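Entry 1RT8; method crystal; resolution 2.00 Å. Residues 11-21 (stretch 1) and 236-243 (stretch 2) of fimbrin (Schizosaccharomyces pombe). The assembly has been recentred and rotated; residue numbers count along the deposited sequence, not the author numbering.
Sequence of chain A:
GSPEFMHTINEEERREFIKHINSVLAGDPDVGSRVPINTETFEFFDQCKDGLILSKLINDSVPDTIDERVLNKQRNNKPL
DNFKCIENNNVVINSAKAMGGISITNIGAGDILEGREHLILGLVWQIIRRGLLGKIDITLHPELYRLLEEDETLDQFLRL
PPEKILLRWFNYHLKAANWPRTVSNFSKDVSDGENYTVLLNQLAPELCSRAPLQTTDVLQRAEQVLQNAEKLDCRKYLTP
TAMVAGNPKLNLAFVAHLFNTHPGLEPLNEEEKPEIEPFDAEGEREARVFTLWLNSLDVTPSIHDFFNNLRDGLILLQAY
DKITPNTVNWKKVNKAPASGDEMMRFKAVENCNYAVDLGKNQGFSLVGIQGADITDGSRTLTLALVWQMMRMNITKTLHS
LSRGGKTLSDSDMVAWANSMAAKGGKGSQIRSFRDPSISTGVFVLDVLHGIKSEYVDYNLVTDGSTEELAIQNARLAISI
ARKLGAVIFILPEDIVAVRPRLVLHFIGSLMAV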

ATOM      1  N   GLU A  11      19.132 -16.508   3.700  1.00 51.42           N
ATOM      2  CA  GLU A  11      19.620 -16.432   5.077  1.00 51.58           C
ATOM      3  C   GLU A  11      19.697 -15.018   5.650  1.00 50.34           C
ATOM      4  O   GLU A  11      19.192 -14.757   6.744  1.00 51.07           O
ATOM      5  CB  GLU A  11      21.014 -17.068   5.183  1.00 53.48           C
ATOM      6  CG  GLU A  11      21.098 -18.557   4.821  1.00 58.68           C
ATOM      7  CD  GLU A  11      20.690 -18.836   3.377  1.00 61.36           C
ATOM      8  OE1 GLU A  11      21.033 -18.019   2.486  1.00 62.73           O
ATOM      9  OE2 GLU A  11      20.028 -19.874   3.123  1.00 62.70           O
ATOM     10  N   GLU A  12      20.340 -14.109   4.922  1.00 47.72           N
ATOM     11  CA  GLU A  12      20.497 -12.741   5.398  1.00 46.27           C
ATOM     12  C   GLU A  12      19.186 -11.982   5.497  1.00 45.33           C
ATOM     13  O   GLU A  12      18.936 -11.291   6.491  1.00 44.09           O
ATOM     14  CB  GLU A  12      21.463 -11.971   4.500  1.00 46.28           C
ATOM     15  CG  GLU A  12      22.842 -12.605   4.396  1.00 48.56           C
ATOM     16  CD  GLU A  12      23.953 -11.589   4.564  1.00 48.50           C
ATOM     17  OE1 GLU A  12      24.134 -11.077   5.691  1.00 47.98           O
ATOM     18  OE2 GLU A  12      24.640 -11.295   3.563  1.00 50.95           O
ATOM     19  N   GLU A  13      18.356 -12.092   4.467  1.00 44.31           N
ATOM     20  CA  GLU A  13      17.070 -11.412   4.479  1.00 44.78           C
ATOM     21  C   GLU A  13      16.312 -11.794   5.746  1.00 44.00           C
ATOM     22  O   GLU A  13      15.816 -10.931   6.470  1.00 43.51           O
ATOM     23  CB  GLU A  13      16.259 -11.787   3.239  1.00 44.88           C
ATOM     24  CG  GLU A  13      16.667 -11.024   1.994  1.00 43.77           C
ATOM     25  CD  GLU A  13      16.005 -11.555   0.740  1.00 45.94           C
ATOM     26  OE1 GLU A  13      14.793 -11.859   0.785  1.00 46.28           O
ATOM     27  OE2 GLU A  13      16.695 -11.657  -0.297  1.00 46.82           O
ATOM     28  N   ARG A  14      16.247 -13.092   6.021  1.00 44.99           N
ATOM     29  CA  ARG A  14      15.552 -13.571   7.210  1.00 45.17           C
ATOM     30  C   ARG A  14      16.170 -12.991   8.474  1.00 44.22           C
ATOM     31  O   ARG A  14      15.465 -12.464   9.333  1.00 42.17           O
ATOM     32  CB  ARG A  14      15.592 -15.099   7.272  1.00 47.79           C
ATOM     33  CG  ARG A  14      14.951 -15.681   8.527  1.00 49.95           C
ATOM     34  CD  ARG A  14      14.815 -17.188   8.416  1.00 53.42           C
ATOM     35  NE  ARG A  14      16.080 -17.818   8.048  1.00 56.62           N
ATOM     36  CZ  ARG A  14      17.166 -17.821   8.814  1.00 58.48           C
ATOM     37  NH1 ARG A  14      17.151 -17.230  10.002  1.00 59.36           N
ATOM     38  NH2 ARG A  14      18.275 -18.413   8.387  1.00 60.20           N
ATOM     39  N   ARG A  15      17.493 -13.083   8.581  1.00 44.55           N
ATOM     40  CA  ARG A  15      18.185 -12.568   9.756  1.00 44.40           C
ATOM     41  C   ARG A  15      17.947 -11.080   9.956  1.00 43.65           C
ATOM     42  O   ARG A  15      17.472 -10.652  11.011  1.00 44.02           O
ATOM     43  CB  ARG A  15      19.694 -12.821   9.653  1.00 46.96           C
ATOM     44  CG  ARG A  15      20.470 -12.325  10.867  1.00 48.63           C
ATOM     45  CD  ARG A  15      21.987 -12.445  10.715  1.00 49.70           C
ATOM     46  NE  ARG A  15      22.459 -13.825  10.639  1.00 51.28           N
ATOM     47  CZ  ARG A  15      22.453 -14.564   9.533  1.00 52.71           C
ATOM     48  NH1 ARG A  15      21.997 -14.056   8.395  1.00 54.82           N
ATOM     49  NH2 ARG A  15      22.912 -15.808   9.562  1.00 52.58           N
ATOM     50  N   GLU A  16      18.276 -10.292   8.937  1.00 42.32           N
ATOM     51  CA  GLU A  16      18.119  -8.847   9.014  1.00 40.21           C
ATOM     52  C   GLU A  16      16.674  -8.411   9.235  1.00 38.60           C
ATOM     53  O   GLU A  16      16.417  -7.529  10.051  1.00 38.92           O
ATOM     54  CB  GLU A  16      18.692  -8.182   7.754  1.00 39.40           C
ATOM     55  CG  GLU A  16      20.172  -8.482   7.497  1.00 40.36           C
ATOM     56  CD  GLU A  16      21.044  -8.285   8.736  1.00 39.33           C
ATOM     57  OE1 GLU A  16      20.855  -7.287   9.454  1.00 37.73           O
ATOM     58  OE2 GLU A  16      21.925  -9.130   8.986  1.00 39.92           O
ATOM     59  N   PHE A  17      15.727  -9.021   8.522  1.00 38.07           N
ATOM     60  CA  PHE A  17      14.321  -8.651   8.698  1.00 37.53           C
ATOM     61  C   PHE A  17      13.888  -8.889  10.142  1.00 37.52           C
ATOM     62  O   PHE A  17      13.223  -8.049  10.751  1.00 37.87           O
ATOM     63  CB  PHE A  17      13.422  -9.454   7.745  1.00 37.08           C
ATOM     64  CG  PHE A  17      13.577  -9.077   6.296  1.00 36.49           C
ATOM     65  CD1 PHE A  17      13.037  -9.879   5.297  1.00 36.55           C
ATOM     66  CD2 PHE A  17      14.263  -7.925   5.928  1.00 38.06           C
ATOM     67  CE1 PHE A  17      13.181  -9.540   3.955  1.00 36.92           C
ATOM     68  CE2 PHE A  17      14.410  -7.577   4.584  1.00 38.35           C
ATOM     69  CZ  PHE A  17      13.868  -8.389   3.598  1.00 36.55           C
ATOM     70  N   ILE A  18      14.267 -10.034  10.696  1.00 37.13           N
ATOM     71  CA  ILE A  18      13.910 -10.337  12.073  1.00 38.80           C
ATOM     72  C   ILE A  18      14.554  -9.332  13.021  1.00 40.19           C
ATOM     73  O   ILE A  18      13.942  -8.917  14.002  1.00 40.87           O
ATOM     74  CB  ILE A  18      14.350 -11.754  12.471  1.00 37.04           C
ATOM     75  CG1 ILE A  18      13.580 -12.785  11.639  1.00 37.42           C
ATOM     76  CG2 ILE A  18      14.113 -11.965  13.956  1.00 36.22           C
ATOM     77  CD1 ILE A  18      14.082 -14.213  11.784  1.00 39.00           C
ATOM     78  N   LYS A  19      15.793  -8.941  12.729  1.00 41.76           N
ATOM     79  CA  LYS A  19      16.480  -7.970  13.571  1.00 42.69           C
ATOM     80  C   LYS A  19      15.725  -6.647  13.539  1.00 42.72           C
ATOM     81  O   LYS A  19      15.518  -6.008  14.575  1.00 43.46           O
ATOM     82  CB  LYS A  19      17.922  -7.770  13.098  1.00 45.69           C
ATOM     83  CG  LYS A  19      18.800  -9.003  13.267  1.00 48.53           C
ATOM     84  CD  LYS A  19      20.252  -8.725  12.888  1.00 51.89           C
ATOM     85  CE  LYS A  19      20.881  -7.655  13.778  1.00 53.99           C
ATOM     86  NZ  LYS A  19      22.346  -7.520  13.530  1.00 55.07           N
ATOM     87  N   HIS A  20      15.301  -6.234  12.349  1.00 41.42           N
ATOM     88  CA  HIS A  20      14.555  -4.990  12.222  1.00 40.20           C
ATOM     89  C   HIS A  20      13.265  -5.094  13.028  1.00 38.92           C
ATOM     90  O   HIS A  20      12.859  -4.147  13.702  1.00 38.05           O
ATOM     91  CB  HIS A  20      14.232  -4.696  10.751  1.00 38.11           C
ATOM     92  CG  HIS A  20      13.218  -3.612  10.566  1.00 38.25           C
ATOM     93  ND1 HIS A  20      11.871  -3.868  10.424  1.00 39.74           N
ATOM     94  CD2 HIS A  20      13.346  -2.264  10.548  1.00 40.03           C
ATOM     95  CE1 HIS A  20      11.214  -2.727  10.325  1.00 38.85           C
ATOM     96  NE2 HIS A  20      12.085  -1.736  10.398  1.00 40.39           N
ATOM     97  N   ILE A  21      12.623  -6.253  12.966  1.00 39.12           N
ATOM     98  CA  ILE A  21      11.378  -6.452  13.698  1.00 39.31           C
ATOM     99  C   ILE A  21      11.624  -6.431  15.206  1.00 39.65           C
ATOM    100  O   ILE A  21      10.784  -5.962  15.973  1.00 39.20           O
ATOM    101  CB  ILE A  21      10.701  -7.778  13.290  1.00 39.37           C
ATOM    102  CG1 ILE A  21      10.326  -7.723  11.804  1.00 38.36           C
ATOM    103  CG2 ILE A  21       9.463  -8.013  14.140  1.00 37.64           C
ATOM    104  CD1 ILE A  21       9.796  -9.023  11.254  1.00 39.28           C
ATOM    105  N   LYS A 236      22.641   0.026   8.839  1.00 39.03           N
ATOM    106  CA  LYS A 236      21.420  -0.747   9.030  1.00 39.68           C
ATOM    107  C   LYS A 236      21.088  -1.620   7.818  1.00 40.10           C
ATOM    108  O   LYS A 236      21.294  -1.210   6.671  1.00 39.70           O
ATOM    109  CB  LYS A 236      20.249   0.205   9.291  1.00 40.78           C
ATOM    110  CG  LYS A 236      20.438   1.171  10.458  1.00 40.21           C
ATOM    111  CD  LYS A 236      20.421   0.437  11.786  1.00 40.41           C
ATOM    112  CE  LYS A 236      20.332   1.404  12.957  1.00 41.89           C
ATOM    113  NZ  LYS A 236      20.154   0.669  14.243  1.00 40.05           N
ATOM    114  N   TYR A 237      20.575  -2.819   8.095  1.00 37.98           N
ATOM    115  CA  TYR A 237      20.161  -3.791   7.076  1.00 38.81           C
ATOM    116  C   TYR A 237      21.243  -4.495   6.260  1.00 38.21           C
ATOM    117  O   TYR A 237      21.197  -5.716   6.083  1.00 37.36           O
ATOM    118  CB  TYR A 237      19.194  -3.152   6.074  1.00 36.86           C
ATOM    119  CG  TYR A 237      17.945  -2.555   6.665  1.00 38.53           C
ATOM    120  CD1 TYR A 237      17.902  -1.216   7.042  1.00 40.03           C
ATOM    121  CD2 TYR A 237      16.793  -3.325   6.830  1.00 40.10           C
ATOM    122  CE1 TYR A 237      16.734  -0.651   7.571  1.00 42.19           C
ATOM    123  CE2 TYR A 237      15.624  -2.774   7.356  1.00 40.78           C
ATOM    124  CZ  TYR A 237      15.601  -1.440   7.725  1.00 41.68           C
ATOM    125  OH  TYR A 237      14.450  -0.888   8.250  1.00 43.60           O
ATOM    126  N   LEU A 238      22.202  -3.724   5.758  1.00 38.51           N
ATOM    127  CA  LEU A 238      23.257  -4.255   4.892  1.00 37.90           C
ATOM    128  C   LEU A 238      24.500  -4.837   5.564  1.00 38.13           C
ATOM    129  O   LEU A 238      25.033  -4.270   6.514  1.00 39.37           O
ATOM    130  CB  LEU A 238      23.688  -3.155   3.917  1.00 35.42           C
ATOM    131  CG  LEU A 238      24.496  -3.530   2.673  1.00 34.30           C
ATOM    132  CD1 LEU A 238      23.693  -4.491   1.807  1.00 30.76           C
ATOM    133  CD2 LEU A 238      24.834  -2.260   1.894  1.00 32.07           C
ATOM    134  N   THR A 239      24.957  -5.973   5.047  1.00 37.28           N
ATOM    135  CA  THR A 239      26.157  -6.625   5.553  1.00 37.43           C
ATOM    136  C   THR A 239      27.169  -6.676   4.409  1.00 37.79           C
ATOM    137  O   THR A 239      26.802  -6.562   3.236  1.00 37.63           O
ATOM    138  CB  THR A 239      25.877  -8.068   5.998  1.00 37.57           C
ATOM    139  OG1 THR A 239      25.430  -8.834   4.871  1.00 35.20           O
ATOM    140  CG2 THR A 239      24.827  -8.093   7.104  1.00 38.03           C
ATOM    141  N   PRO A 240      28.455  -6.858   4.732  1.00 38.28           N
ATOM    142  CA  PRO A 240      29.484  -6.918   3.689  1.00 38.86           C
ATOM    143  C   PRO A 240      29.146  -7.934   2.608  1.00 38.66           C
ATOM    144  O   PRO A 240      29.272  -7.650   1.419  1.00 38.16           O
ATOM    145  CB  PRO A 240      30.736  -7.303   4.465  1.00 40.08           C
ATOM    146  CG  PRO A 240      30.505  -6.651   5.801  1.00 39.93           C
ATOM    147  CD  PRO A 240      29.058  -7.007   6.069  1.00 39.23           C
ATOM    148  N   THR A 241      28.705  -9.116   3.031  1.00 38.54           N
ATOM    149  CA  THR A 241      28.350 -10.188   2.106  1.00 38.44           C
ATOM    150  C   THR A 241      27.078  -9.877   1.311  1.00 37.73           C
ATOM    151  O   THR A 241      26.984 -10.208   0.129  1.00 37.48           O
ATOM    152  CB  THR A 241      28.168 -11.535   2.857  1.00 40.01           C
ATOM    153  OG1 THR A 241      27.378 -11.324   4.034  1.00 39.98           O
ATOM    154  CG2 THR A 241      29.524 -12.120   3.256  1.00 40.13           C
ATOM    155  N   ALA A 242      26.104  -9.234   1.952  1.00 36.30           N
ATOM    156  CA  ALA A 242      24.861  -8.884   1.266  1.00 34.63           C
ATOM    157  C   ALA A 242      25.140  -7.787   0.241  1.00 33.73           C
ATOM    158  O   ALA A 242      24.475  -7.701  -0.792  1.00 32.72           O
ATOM    159  CB  ALA A 242      23.810  -8.413   2.271  1.00 34.65           C
ATOM    160  N   MET A 243      26.127  -6.948   0.534  1.00 33.17           N
ATOM    161  CA  MET A 243      26.494  -5.872  -0.374  1.00 34.34           C
ATOM    162  C   MET A 243      27.112  -6.434  -1.644  1.00 35.01           C
ATOM    163  O   MET A 243      26.672  -6.127  -2.754  1.00 34.45           O
ATOM    164  CB  MET A 243      27.509  -4.926   0.269  1.00 31.10           C
ATOM    165  CG  MET A 243      27.909  -3.794  -0.668  1.00 30.05           C
ATOM    166  SD  MET A 243      29.227  -2.737  -0.046  1.00 30.05           S
ATOM    167  CE  MET A 243      28.412  -1.971   1.291  1.00 24.70           C
TER

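A carboxylate can reinforce the start of a distant helix by binding the side chains that cluster there, and the contact between residues 11-21 and 236-243 of fimbrin is a compact example. The first stretch is helical throughout; the second is an irregular segment that turns into a helix at Pro240. More than two hundred residues separate the touching parts of the chain, and the contact is small, burying 343 Å² with both sides summed. It rests on Glu12, Glu16 and His20, spaced four residues apart so that successive turns of the helix present them on one side, each with its CA-to-CB bond pointing toward the second stretch.

Glu11 takes no part in the contact, and the principal anchor is Glu12. Its chi1 is m, while chi2, at -134°, lies between the usual wells, and the carboxylate ends up at the start of the second helix with both oxygens engaged. Thr239 OG1 donates a hydrogen bond to Glu12 OE1 at 2.7 Å, and Thr241 OG1 donates another to Glu12 OE2 at 2.8 Å. Glutamate suits the position because it offers two acceptors at the end of a flexible arm; the threonines suit theirs because each has a short side chain with a hydroxyl able to donate, and both adopt the p rotamer.

Thr239 also serves its own helix. It occupies the N-cap position, where its OG1 accepts a hydrogen bond from Ala242 N at 3.0 Å, satisfying an amide of the first turn. The same hydroxyl thus donates to the glutamate and accepts from the backbone, linking the cap directly to the other stretch. Glu12 OE2 also lies 3.0 Å from Ala242 N, but the angle is too poor for a hydrogen bond. Ala242 CB also lies 3.3 Å from Glu12 OE2.

Glu13, Arg14 and Arg15 make no contact with the second stretch; the CA-to-CB bond of Glu13 points away from it. One turn after Glu12, Glu16 is buried and plays a different part. With chi1 and chi2 both m, it packs against the backbone of Tyr237, the closest approach being Glu16 CG to Tyr237 O at 3.3 Å. That carbonyl oxygen is buried by the contact without a polar partner in the model. Glu16 OE2 also lies 3.6 Å from the methyl carbon Thr239 CG2.

The last member of the row is His20, whose t rotamer brings its imidazole beside Tyr237. The tyrosine contributes 99 Å² to the buried surface, the largest share of any residue here. Although its CA-to-CB bond points sideways, the long side chain carries its end nearer the helix. The two ring planes are inclined by 29° with centroids 5.5 Å apart, so they are near parallel but slid past each other and barely overlap. The slid ring pair lies at this end of the contact, and the two hydrogen bonds of Glu12 at the other.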